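Local coordinates for LINE-1 retrotransposable element ORF1 protein (Homo sapiens, PDB 2W7A) that binds single-stranded nucleic acids and chaperones its own transcript during LINE-1 retrotransposition, this chain being its central RNA recognition motif domain, at residues R7-P12 and P62-V67; Q31-N36 and R83-V88; Q44-Q49 and I66-K71. One frame throughout, in Å; residues are numbered along the deposited sequence.

In the fold
Strand 5-9 opens this RRM domain and is paired by strand 64-69, so that interaction 1 closes a loop of 49 residues. Interaction 2 starts within that loop, where helix 19-33 ends, and finishes beyond it, where helix 72-85 ends; it closes a loop of 46 residues, and the two cross along the chain. Interaction 3, between strands 45-51 and 64-69, closes a shorter loop of 16 residues and falls entirely within the span of interaction 2. It shares I66 and V67 with interaction 1, and together they join three neighbouring strands. Interaction 2, its centre about 17 Å from that of interaction 1, ties the two helix ends together.

Interaction 1: residues R7-P12 and P62-V67; sequences RLIGVP and PRHIIV
I9 lays its CG1 over the centre of the H64 imidazole, 3.7 Å from the ring centroid, in a CH-pi contact. At the ring's edge R7 NH1 donates to H64 ND1 over 3.2 Å, reaching it from 23° out of the imidazole plane, while R7 NE forms a salt bridge with D100. The guanidinium also has I66 CD1 over one face, offset toward the rim; a chi2 of -51° in I66 turns CD1 to this side, bringing it 3.4 Å from R7 CG. An alanine at H64 would probably leave R7 NH1 without its acceptor here and open a gap beneath I9 CG1. Between the strands, L8 and I65 form an antiparallel hydrogen-bonded pair, with L8 N to I65 O at 2.8 Å and I65 N to L8 O at 2.9 Å. Where the strands part, a water receives the N-H of V11 and donates to L8 O and R63 O. I65 CD1 meets both L8 CD2 and V11 CB. These are the central strands of the RRM sheet: L8 and I65 face helix 19-33, packing on L26, I29 and L22, R7 and I66 lie on the opposite face, and strands 93-99 and 45-51 flank the pair.

Interaction 2: residues Q31-N36 and R83-V88; sequences QENFPN and REKGRV
K85, in the last turn of helix 72-85, reaches across to the end of helix 19-33, where its NZ donates to N33 O over 3.1 Å. The chain runs extended as far as CE, and a chi4 of 76° then bends NZ out of line, so that it arrives in the carbonyl plane on a lone pair of N33 O. On the way CE passes 3.6 Å from N33 OD1, and CD comes obliquely to F34 CE1. One water accepts from K85 NZ at 2.9 Å and bonds weakly to E32 O. A second water donates to N33 O. G86 follows with positive phi (94°), ending the helix and turning the chain back. At V88 the N33 amide lies across the valine: V88 CG1 touches N33 CG at 3.6 Å and V88 CA meets N33 OD1 at 3.4 Å. V88 CG1 also approaches F34 CZ at 4.3 Å; F34 itself packs on M78, A81 and L97. The buried N33 ND2 is satisfied by I29 O and T89 O, so this asparagine links its own helix to strand 88-90. The contact thus joins two helix ends of the RRM fold, and the ammonium, set against the last carbonyl of helix 19-33 and solvated by water, would probably keep its charge at little cost.

Interaction 3: residues Q44-Q49 and I66-K71; sequences QIQEIQ and IVRFTK
Q44 O is gripped twice by T70, whose OG1 donates to it over 2.7 Å and whose backbone N does so over 3.1 Å. A chi1 of -57° sets OG1 beside the threonine N, which lets both donors converge on the one carbonyl. The next step along the strands is a classic beta bulge in the antiparallel pairing of strands 45-51 and 64-69 of the RRM sheet. Q46 and E47 together face R68: Q46 N donates to R68 O at 2.9 Å, and R68 N returns an almost straight bond (178°) to E47 O. The extra residue shifts the register by one, yet I45 and I48 lie on the same sheet face as F69 and V67. There I45 CG1 sits over the F69 ring, offset toward the rim and 3.7 Å from CE2, while I45 CG2 meets V67 CG1 at 3.6 Å. Helix 19-33 packs against this face through L26, and helix 72-85 reaches F69 with M74 and M78. Beyond the bulge Q49 and I66 exchange two backbone hydrogen bonds. I66 O takes a further one from a water at 3.0 Å, and the same water accepts from Q49 NE2 at 2.8 Å.

Interaction 1: residues R7-P12 and P62-V67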
loop_
_atom_site.group_PDB
_atom_site.type_symbol
_atom_site.label_atom_id
_atom_site.label_comp_id
_atom_site.label_asym_id
_atom_site.label_seq_id
_atom_site.Cartn_x
_atom_site.Cartn_y
_atom_site.Cartn_z
ATOM N N ARG A 7 -2.992 4.324 -3.583
ATOM C CA ARG A 7 -3.416 3.016 -4.019
ATOM C C ARG A 7 -2.201 2.093 -4.111
ATOM O O ARG A 7 -1.199 2.424 -4.734
ATOM C CB ARG A 7 -4.097 3.073 -5.405
ATOM C CG ARG A 7 -5.472 3.682 -5.377
ATOM C CD ARG A 7 -6.077 3.916 -6.786
ATOM N NE ARG A 7 -7.391 4.547 -6.639
ATOM C CZ ARG A 7 -8.555 3.907 -6.512
ATOM N NH1 ARG A 7 -8.646 2.591 -6.592
ATOM N NH2 ARG A 7 -9.672 4.604 -6.363
ATOM N N LEU A 8 -2.347 0.918 -3.541
ATOM C CA LEU A 8 -1.386 -0.171 -3.607
ATOM C C LEU A 8 -1.984 -1.205 -4.548
ATOM O O LEU A 8 -3.067 -1.764 -4.285
ATOM C CB LEU A 8 -1.167 -0.706 -2.204
ATOM C CG LEU A 8 -0.486 -2.005 -1.981
ATOM C CD1 LEU A 8 0.888 -2.048 -2.652
ATOM C CD2 LEU A 8 -0.405 -2.194 -0.422
ATOM N N ILE A 9 -1.288 -1.441 -5.645
ATOM C CA ILE A 9 -1.802 -2.223 -6.783
ATOM C C ILE A 9 -1.012 -3.510 -6.943
ATOM O O ILE A 9 0.225 -3.489 -6.819
ATOM C CB ILE A 9 -1.697 -1.383 -8.078
ATOM C CG1 ILE A 9 -2.537 -0.117 -7.941
ATOM C CG2 ILE A 9 -2.029 -2.213 -9.290
ATOM C CD1 ILE A 9 -2.444 0.830 -9.130
ATOM N N GLY A 10 -1.701 -4.626 -7.197
ATOM C CA GLY A 10 -1.033 -5.903 -7.442
ATOM C C GLY A 10 -0.790 -6.858 -6.296
ATOM O O GLY A 10 -0.121 -7.848 -6.492
ATOM N N VAL A 11 -1.353 -6.588 -5.110
ATOM C CA VAL A 11 -1.188 -7.462 -3.977
ATOM C C VAL A 11 -2.210 -8.588 -4.121
ATOM O O VAL A 11 -3.393 -8.331 -4.219
ATOM C CB VAL A 11 -1.388 -6.724 -2.656
ATOM C CG1 VAL A 11 -1.259 -7.678 -1.471
ATOM C CG2 VAL A 11 -0.419 -5.522 -2.557
ATOM N N PRO A 12 -1.764 -9.848 -4.161
ATOM C CA PRO A 12 -2.718 -10.924 -4.392
ATOM C C PRO A 12 -3.806 -10.974 -3.308
ATOM O O PRO A 12 -3.520 -10.658 -2.149
ATOM C CB PRO A 12 -1.877 -12.201 -4.307
ATOM C CG PRO A 12 -0.484 -11.733 -4.543
ATOM C CD PRO A 12 -0.356 -10.325 -4.174
ATOM N N PRO A 62 -7.221 -8.460 -8.908
ATOM C CA PRO A 62 -7.190 -8.155 -7.489
ATOM C C PRO A 62 -7.502 -6.733 -7.198
ATOM O O PRO A 62 -7.080 -5.827 -7.928
ATOM C CB PRO A 62 -5.750 -8.478 -7.050
ATOM C CG PRO A 62 -4.994 -8.424 -8.287
ATOM C CD PRO A 62 -5.915 -8.976 -9.366
ATOM N N ARG A 63 -8.233 -6.524 -6.091
ATOM C CA ARG A 63 -8.603 -5.168 -5.738
ATOM C C ARG A 63 -7.386 -4.363 -5.341
ATOM O O ARG A 63 -6.434 -4.897 -4.720
ATOM C CB ARG A 63 -9.597 -5.165 -4.602
ATOM C CG ARG A 63 -10.960 -5.739 -4.997
ATOM C CD ARG A 63 -11.822 -5.960 -3.801
ATOM N NE ARG A 63 -11.287 -6.968 -2.956
ATOM C CZ ARG A 63 -11.803 -7.318 -1.811
ATOM N NH1 ARG A 63 -12.856 -6.690 -1.337
ATOM N NH2 ARG A 63 -11.240 -8.330 -1.154
ATOM N N HIS A 64 -7.435 -3.064 -5.641
ATOM C CA HIS A 64 -6.486 -2.145 -5.060
ATOM C C HIS A 64 -6.698 -2.058 -3.564
ATOM O O HIS A 64 -7.791 -2.316 -3.069
ATOM C CB HIS A 64 -6.662 -0.746 -5.654
ATOM C CG HIS A 64 -6.405 -0.648 -7.124
ATOM N ND1 HIS A 64 -6.535 0.533 -7.829
ATOM C CD2 HIS A 64 -5.968 -1.563 -8.007
ATOM C CE1 HIS A 64 -6.211 0.321 -9.092
ATOM N NE2 HIS A 64 -5.869 -0.944 -9.232
ATOM N N ILE A 65 -5.637 -1.715 -2.845
ATOM C CA ILE A 65 -5.704 -1.435 -1.445
ATOM C C ILE A 65 -5.510 0.075 -1.280
ATOM O O ILE A 65 -4.503 0.650 -1.775
ATOM C CB ILE A 65 -4.595 -2.204 -0.673
ATOM C CG1 ILE A 65 -4.796 -3.717 -0.727
ATOM C CG2 ILE A 65 -4.447 -1.716 0.783
ATOM C CD1 ILE A 65 -3.577 -4.544 -0.331
ATOM N N ILE A 66 -6.457 0.732 -0.605
ATOM C CA ILE A 66 -6.328 2.155 -0.328
ATOM C C ILE A 66 -5.697 2.315 1.033
ATOM O O ILE A 66 -6.165 1.744 2.014
ATOM C CB ILE A 66 -7.703 2.862 -0.350
ATOM C CG1 ILE A 66 -8.426 2.557 -1.660
ATOM C CG2 ILE A 66 -7.529 4.341 -0.090
ATOM C CD1 ILE A 66 -7.584 2.826 -2.879
ATOM N N VAL A 67 -4.601 3.083 1.057
ATOM C CA VAL A 67 -3.848 3.368 2.254
ATOM C C VAL A 67 -3.998 4.873 2.545
ATOM O O VAL A 67 -3.634 5.726 1.725
ATOM C CB VAL A 67 -2.389 2.952 2.074
ATOM C CG1 VAL A 67 -1.583 3.233 3.381
ATOM C CG2 VAL A 67 -2.278 1.516 1.588
HETATM O O HOH W 1 -3.510 -4.532 -4.448
HETATM O O HOH W 2 -4.428 -4.677 -7.943
#

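Interaction 2: residues Q31-N36 and R83-V88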
loop_
_atom_site.group_PDB
_atom_site.type_symbol
_atom_site.label_atom_id
_atom_site.label_comp_id
_atom_site.label_asym_id
_atom_site.label_seq_id
_atom_site.Cartn_x
_atom_site.Cartn_y
_atom_site.Cartn_z
ATOM N N GLN A 31 9.592 -1.875 4.898
ATOM C CA GLN A 31 10.867 -2.488 5.263
ATOM C C GLN A 31 11.609 -3.083 4.078
ATOM O O GLN A 31 12.850 -3.062 4.064
ATOM C CB GLN A 31 10.637 -3.536 6.343
ATOM C CG GLN A 31 10.141 -2.924 7.647
ATOM C CD GLN A 31 9.940 -3.947 8.799
ATOM O OE1 GLN A 31 9.663 -3.492 9.930
ATOM N NE2 GLN A 31 10.078 -5.210 8.558
ATOM N N GLU A 32 10.870 -3.573 3.082
ATOM C CA GLU A 32 11.492 -4.175 1.902
ATOM C C GLU A 32 12.067 -3.156 0.934
ATOM O O GLU A 32 13.002 -3.503 0.188
ATOM C CB GLU A 32 10.506 -5.123 1.213
ATOM C CG GLU A 32 11.051 -5.977 0.090
ATOM C CD GLU A 32 10.109 -7.126 -0.337
ATOM O OE1 GLU A 32 9.186 -7.526 0.472
ATOM O OE2 GLU A 32 10.317 -7.641 -1.486
ATOM N N ASN A 33 11.520 -1.935 0.933
ATOM C CA ASN A 33 11.820 -0.960 -0.096
ATOM C C ASN A 33 12.353 0.387 0.324
ATOM O O ASN A 33 13.095 1.010 -0.447
ATOM C CB ASN A 33 10.555 -0.676 -0.921
ATOM C CG ASN A 33 10.051 -1.936 -1.630
ATOM O OD1 ASN A 33 10.577 -2.317 -2.695
ATOM N ND2 ASN A 33 9.048 -2.594 -1.042
ATOM N N PHE A 34 12.021 0.829 1.532
ATOM C CA PHE A 34 12.250 2.235 1.930
ATOM C C PHE A 34 12.955 2.286 3.294
ATOM O O PHE A 34 12.327 2.564 4.333
ATOM C CB PHE A 34 10.931 2.958 2.013
ATOM C CG PHE A 34 10.116 2.880 0.744
ATOM C CD1 PHE A 34 10.689 3.200 -0.485
ATOM C CD2 PHE A 34 8.802 2.426 0.765
ATOM C CE1 PHE A 34 9.964 3.056 -1.659
ATOM C CE2 PHE A 34 8.070 2.323 -0.448
ATOM C CZ PHE A 34 8.648 2.620 -1.624
ATOM N N PRO A 35 14.248 1.946 3.312
ATOM C CA PRO A 35 14.947 1.793 4.596
ATOM C C PRO A 35 14.988 3.034 5.480
ATOM O O PRO A 35 15.057 2.900 6.702
ATOM C CB PRO A 35 16.361 1.305 4.165
ATOM C CG PRO A 35 16.528 1.861 2.716
ATOM C CD PRO A 35 15.121 1.661 2.159
ATOM N N ASN A 36 15.043 4.223 4.893
ATOM C CA ASN A 36 15.071 5.398 5.755
ATOM C C ASN A 36 13.716 5.620 6.401
ATOM O O ASN A 36 13.633 5.950 7.560
ATOM C CB ASN A 36 15.619 6.586 4.995
ATOM C CG ASN A 36 17.155 6.412 4.728
ATOM O OD1 ASN A 36 17.893 5.880 5.560
ATOM N ND2 ASN A 36 17.585 6.865 3.630
ATOM N N ARG A 83 8.333 6.025 -7.172
ATOM C CA ARG A 83 8.563 6.374 -8.579
ATOM C C ARG A 83 10.032 6.441 -8.965
ATOM O O ARG A 83 10.429 5.970 -10.037
ATOM C CB ARG A 83 7.869 7.687 -8.914
ATOM C CG ARG A 83 8.011 8.137 -10.364
ATOM C CD ARG A 83 7.326 9.510 -10.616
ATOM N NE ARG A 83 7.353 9.779 -12.052
ATOM C CZ ARG A 83 6.323 9.636 -12.886
ATOM N NH1 ARG A 83 5.121 9.262 -12.450
ATOM N NH2 ARG A 83 6.501 9.884 -14.181
ATOM N N GLU A 84 10.854 6.964 -8.068
ATOM C CA GLU A 84 12.295 7.099 -8.294
ATOM C C GLU A 84 12.982 5.737 -8.189
ATOM O O GLU A 84 13.921 5.419 -8.936
ATOM C CB GLU A 84 12.865 8.131 -7.308
ATOM C CG GLU A 84 14.232 8.710 -7.726
ATOM C CD GLU A 84 14.586 10.063 -7.073
ATOM O OE1 GLU A 84 14.010 10.445 -6.023
ATOM O OE2 GLU A 84 15.466 10.760 -7.601
ATOM N N LYS A 85 12.541 4.921 -7.249
ATOM C CA LYS A 85 13.135 3.579 -7.060
ATOM C C LYS A 85 12.850 2.699 -8.272
ATOM O O LYS A 85 13.702 1.893 -8.700
ATOM C CB LYS A 85 12.607 2.919 -5.775
ATOM C CG LYS A 85 13.268 1.580 -5.457
ATOM C CD LYS A 85 12.642 0.947 -4.203
ATOM C CE LYS A 85 13.338 -0.275 -3.716
ATOM N NZ LYS A 85 14.598 0.064 -3.018
ATOM N N GLY A 86 11.645 2.855 -8.825
ATOM C CA GLY A 86 11.241 2.080 -9.983
ATOM C C GLY A 86 10.491 0.826 -9.556
ATOM O O GLY A 86 9.282 0.859 -9.264
ATOM N N ARG A 87 11.167 -0.284 -9.509
ATOM C CA ARG A 87 10.601 -1.537 -9.092
ATOM C C ARG A 87 10.494 -1.594 -7.555
ATOM O O ARG A 87 11.488 -1.434 -6.838
ATOM C CB ARG A 87 11.487 -2.652 -9.602
ATOM C CG ARG A 87 10.999 -4.055 -9.266
ATOM C CD ARG A 87 11.920 -5.133 -9.948
ATOM N NE ARG A 87 11.581 -6.537 -9.639
ATOM C CZ ARG A 87 10.764 -7.322 -10.329
ATOM N NH1 ARG A 87 10.060 -6.900 -11.373
ATOM N NH2 ARG A 87 10.599 -8.545 -9.924
ATOM N N VAL A 88 9.258 -1.784 -7.095
ATOM C CA VAL A 88 8.922 -1.877 -5.677
ATOM C C VAL A 88 8.343 -3.250 -5.449
ATOM O O VAL A 88 7.549 -3.694 -6.274
ATOM C CB VAL A 88 7.871 -0.811 -5.320
ATOM C CG1 VAL A 88 7.467 -0.903 -3.840
ATOM C CG2 VAL A 88 8.407 0.654 -5.620
HETATM O O HOH W 3 15.203 -2.629 -2.269
HETATM O O HOH W 4 15.767 1.299 -1.165
#

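Interaction 3: residues Q44-Q49 and I66-K71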
loop_
_atom_site.group_PDB
_atom_site.type_symbol
_atom_site.label_atom_id
_atom_site.label_comp_id
_atom_site.label_asym_id
_atom_site.label_seq_id
_atom_site.Cartn_x
_atom_site.Cartn_y
_atom_site.Cartn_z
ATOM N N GLN A 44 2.538 7.023 9.676
ATOM C CA GLN A 44 1.398 6.918 10.547
ATOM C C GLN A 44 0.262 6.558 9.623
ATOM O O GLN A 44 -0.541 7.375 9.269
ATOM C CB GLN A 44 1.182 8.280 11.256
ATOM C CG GLN A 44 2.519 8.955 11.727
ATOM C CD GLN A 44 2.347 10.376 12.272
ATOM O OE1 GLN A 44 1.740 10.563 13.322
ATOM N NE2 GLN A 44 2.904 11.370 11.575
ATOM N N ILE A 45 0.252 5.318 9.170
ATOM C CA ILE A 45 -0.801 4.875 8.278
ATOM C C ILE A 45 -2.001 4.775 9.207
ATOM O O ILE A 45 -1.913 4.212 10.315
ATOM C CB ILE A 45 -0.357 3.609 7.547
ATOM C CG1 ILE A 45 0.615 4.027 6.429
ATOM C CG2 ILE A 45 -1.570 2.848 6.953
ATOM C CD1 ILE A 45 1.509 2.918 5.875
ATOM N N GLN A 46 -3.069 5.477 8.839
ATOM C CA GLN A 46 -4.355 5.440 9.557
ATOM C C GLN A 46 -5.371 4.335 9.229
ATOM O O GLN A 46 -6.013 3.787 10.111
ATOM C CB GLN A 46 -5.121 6.689 9.241
ATOM C CG GLN A 46 -4.543 7.914 9.895
ATOM C CD GLN A 46 -5.405 9.127 9.682
ATOM O OE1 GLN A 46 -6.226 9.168 8.766
ATOM N NE2 GLN A 46 -5.227 10.129 10.535
ATOM N N GLU A 47 -5.652 4.127 7.955
ATOM C CA GLU A 47 -6.573 3.066 7.565
ATOM C C GLU A 47 -6.031 2.386 6.336
ATOM O O GLU A 47 -5.422 3.035 5.527
ATOM C CB GLU A 47 -7.944 3.635 7.225
ATOM C CG GLU A 47 -9.046 2.584 7.266
ATOM C CD GLU A 47 -10.406 3.197 7.212
ATOM O OE1 GLU A 47 -10.511 4.362 6.762
ATOM O OE2 GLU A 47 -11.364 2.510 7.620
ATOM N N ILE A 48 -6.324 1.097 6.204
ATOM C CA ILE A 48 -5.826 0.241 5.104
ATOM C C ILE A 48 -6.986 -0.680 4.718
ATOM O O ILE A 48 -7.386 -1.490 5.541
ATOM C CB ILE A 48 -4.639 -0.735 5.489
ATOM C CG1 ILE A 48 -3.421 -0.032 6.060
ATOM C CG2 ILE A 48 -4.182 -1.544 4.256
ATOM C CD1 ILE A 48 -2.424 -0.970 6.654
ATOM N N GLN A 49 -7.484 -0.622 3.474
ATOM C CA GLN A 49 -8.554 -1.517 3.080
ATOM C C GLN A 49 -8.574 -1.785 1.584
ATOM O O GLN A 49 -8.228 -0.926 0.770
ATOM C CB GLN A 49 -9.945 -0.966 3.463
ATOM C CG GLN A 49 -10.327 0.286 2.800
ATOM C CD GLN A 49 -11.367 1.068 3.595
ATOM O OE1 GLN A 49 -12.430 0.554 3.879
ATOM N NE2 GLN A 49 -11.052 2.316 3.947
ATOM N N ILE A 66 -6.457 0.732 -0.605
ATOM C CA ILE A 66 -6.328 2.155 -0.328
ATOM C C ILE A 66 -5.697 2.315 1.033
ATOM O O ILE A 66 -6.165 1.744 2.014
ATOM C CB ILE A 66 -7.703 2.862 -0.350
ATOM C CG1 ILE A 66 -8.426 2.557 -1.660
ATOM C CG2 ILE A 66 -7.529 4.341 -0.090
ATOM C CD1 ILE A 66 -7.584 2.826 -2.879
ATOM N N VAL A 67 -4.601 3.083 1.057
ATOM C CA VAL A 67 -3.848 3.368 2.254
ATOM C C VAL A 67 -3.998 4.873 2.545
ATOM O O VAL A 67 -3.634 5.726 1.725
ATOM C CB VAL A 67 -2.389 2.952 2.074
ATOM C CG1 VAL A 67 -1.583 3.233 3.381
ATOM C CG2 VAL A 67 -2.278 1.516 1.588
ATOM N N ARG A 68 -4.585 5.202 3.701
ATOM C CA ARG A 68 -4.805 6.626 4.050
ATOM C C ARG A 68 -3.766 6.995 5.111
ATOM O O ARG A 68 -3.669 6.378 6.144
ATOM C CB ARG A 68 -6.214 6.849 4.584
ATOM C CG ARG A 68 -6.511 8.320 4.912
ATOM C CD ARG A 68 -8.001 8.532 5.184
ATOM N NE ARG A 68 -8.346 9.933 5.351
ATOM C CZ ARG A 68 -9.498 10.370 5.862
ATOM N NH1 ARG A 68 -10.436 9.510 6.255
ATOM N NH2 ARG A 68 -9.711 11.677 5.980
ATOM N N PHE A 69 -2.947 7.988 4.782
ATOM C CA PHE A 69 -1.890 8.455 5.637
ATOM C C PHE A 69 -2.404 9.584 6.510
ATOM O O PHE A 69 -3.300 10.331 6.099
ATOM C CB PHE A 69 -0.729 8.961 4.791
ATOM C CG PHE A 69 0.059 7.883 4.149
ATOM C CD1 PHE A 69 -0.388 7.250 3.023
ATOM C CD2 PHE A 69 1.271 7.508 4.653
ATOM C CE1 PHE A 69 0.353 6.255 2.420
ATOM C CE2 PHE A 69 2.013 6.507 4.045
ATOM C CZ PHE A 69 1.518 5.874 2.952
ATOM N N THR A 70 -1.850 9.689 7.711
ATOM C CA THR A 70 -2.178 10.816 8.594
ATOM C C THR A 70 -1.691 12.130 7.978
ATOM O O THR A 70 -2.378 13.170 8.080
ATOM C CB THR A 70 -1.546 10.587 9.978
ATOM O OG1 THR A 70 -2.030 9.327 10.506
ATOM C CG2 THR A 70 -1.831 11.729 10.937
ATOM N N LYS A 71 -0.515 12.071 7.350
ATOM C CA LYS A 71 0.119 13.272 6.766
ATOM C C LYS A 71 0.191 13.177 5.258
ATOM O O LYS A 71 0.732 12.203 4.733
ATOM C CB LYS A 71 1.529 13.478 7.335
ATOM C CG LYS A 71 1.500 13.875 8.842
ATOM C CD LYS A 71 2.870 14.231 9.369
ATOM C CE LYS A 71 3.407 15.523 8.756
ATOM N NZ LYS A 71 2.529 16.690 9.044
HETATM O O HOH W 5 -8.470 3.100 3.332
#